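PDB 4JXQ: acetyltransferase from Sinorhizobium meliloti, which acetylates phosphinothricin as a GNAT-superfamily acetyltransferase, taking the acetyl group from acetyl-CoA. Local coordinates for the interface of chains A and B. Residues are numbered along the deposited sequence; one frame, centred on the assembly and turned at random. Chains: chain A/B, Acetyltransferase.

The interface of chains A and B. Residues chain A 83, 118, 172-174; chain B 151, 154, 156.
This patch belongs to the two-fold symmetric interface between two copies of the acetyltransferase; it helps join them in the deposited dimer, though the structure alone does not prove that the dimer forms in solution. B:Trp156 reaches into a pocket built from loops of chain A and meets A:Pro174, A:Phe83 and A:Arg118 with the benzo end of its indole. Tryptophan suits the place because it joins a broad apolar surface to one polar N-H. A:Pro174, a compact and rigid wedge, comes within 3.5 Å of CZ2 of B:Trp156 through its CD. The CG of the same proline sits over the centre of the flat, apolar A:Phe83 ring, 3.5 Å above its plane. A:Phe83 turns its CB to the indole edge, 3.8 Å from CH2 of B:Trp156. Arginine offers an apolar stem and a polar end: CG of A:Arg118 lies 3.8 Å from CH2 of B:Trp156, and a bend at chi2 (-62°) lets the chain turn on toward A:Thr172. B:Phe151, another flat apolar group, sets CD1 over the indole face; its CE1 reaches CD of A:Pro174 at 3.9 Å, and its CB meets CD2 of A:Phe83. The A:Thr172 carbonyl is a backbone acceptor: NH1 of the A:Arg118 guanidinium donates to A:Thr172 O at 2.9 Å from one face, and from the opposite face the indole NE1 of B:Trp156 donates to A:Thr172 O at 3.0 Å, nearly straight at 161° and within the ring plane.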
# COMPACT_ATOMS: atom_id res chain seq x y z
N PHE A 83 1.29 13.99 1.74
CA PHE A 83 2.33 14.43 2.74
C PHE A 83 3.00 13.23 3.36
O PHE A 83 3.85 13.41 4.25
CB PHE A 83 1.70 15.30 3.82
CG PHE A 83 1.01 16.50 3.22
CD1 PHE A 83 1.79 17.56 2.73
CD2 PHE A 83 -0.36 16.59 3.09
CE1 PHE A 83 1.15 18.67 2.11
CE2 PHE A 83 -0.95 17.66 2.45
CZ PHE A 83 -0.20 18.66 2.00
N ARG A 118 5.43 15.20 5.76
CA ARG A 118 5.10 15.26 7.17
C ARG A 118 5.18 13.91 7.88
O ARG A 118 5.19 13.90 9.11
CB ARG A 118 3.74 15.90 7.41
CG ARG A 118 3.65 17.34 6.96
CD ARG A 118 4.61 18.27 7.71
NE ARG A 118 4.28 19.68 7.50
CZ ARG A 118 3.33 20.34 8.15
NH1 ARG A 118 2.59 19.73 9.06
NH2 ARG A 118 3.10 21.60 7.83
N THR A 172 0.86 21.21 12.54
CA THR A 172 0.43 22.35 11.74
C THR A 172 -0.23 21.85 10.49
O THR A 172 0.01 20.69 10.05
CB THR A 172 1.59 23.28 11.37
OG1 THR A 172 2.49 22.57 10.50
CG2 THR A 172 2.35 23.82 12.59
N LYS A 173 -1.05 22.67 9.87
CA LYS A 173 -1.58 22.40 8.55
C LYS A 173 -0.51 22.64 7.47
O LYS A 173 0.20 23.65 7.54
CB LYS A 173 -2.79 23.28 8.30
CG LYS A 173 -3.83 23.14 9.38
CD LYS A 173 -4.34 21.74 9.63
CE LYS A 173 -5.70 21.79 10.33
NZ LYS A 173 -5.80 22.79 11.44
N PRO A 174 -0.42 21.84 6.40
CA PRO A 174 0.59 22.16 5.41
C PRO A 174 0.20 23.39 4.61
O PRO A 174 -0.96 23.64 4.33
CB PRO A 174 0.63 20.96 4.45
CG PRO A 174 0.22 19.87 5.32
CD PRO A 174 -0.91 20.50 6.20
N PHE B 151 -4.57 13.71 4.72
CA PHE B 151 -4.97 15.09 4.94
C PHE B 151 -6.15 15.36 4.00
O PHE B 151 -5.98 15.25 2.79
CB PHE B 151 -3.85 16.07 4.68
CG PHE B 151 -4.21 17.48 5.11
CD1 PHE B 151 -4.14 17.82 6.46
CD2 PHE B 151 -4.72 18.42 4.24
CE1 PHE B 151 -4.49 19.09 6.89
CE2 PHE B 151 -5.07 19.67 4.68
CZ PHE B 151 -5.00 20.00 5.99
N GLY B 154 -9.51 19.51 5.34
CA GLY B 154 -8.84 20.41 6.22
C GLY B 154 -8.27 19.83 7.47
O GLY B 154 -7.81 20.61 8.32
N TRP B 156 -5.91 16.45 9.47
CA TRP B 156 -5.13 15.26 9.51
C TRP B 156 -5.94 14.06 9.89
O TRP B 156 -6.79 14.13 10.79
CB TRP B 156 -3.94 15.38 10.51
CG TRP B 156 -2.89 16.39 10.07
CD1 TRP B 156 -2.61 17.60 10.62
CD2 TRP B 156 -1.98 16.20 8.96
NE1 TRP B 156 -1.56 18.16 9.95
CE2 TRP B 156 -1.17 17.35 8.90
CE3 TRP B 156 -1.82 15.20 7.98
CZ2 TRP B 156 -0.20 17.50 7.94
CZ3 TRP B 156 -0.86 15.38 7.04
CH2 TRP B 156 -0.08 16.51 6.99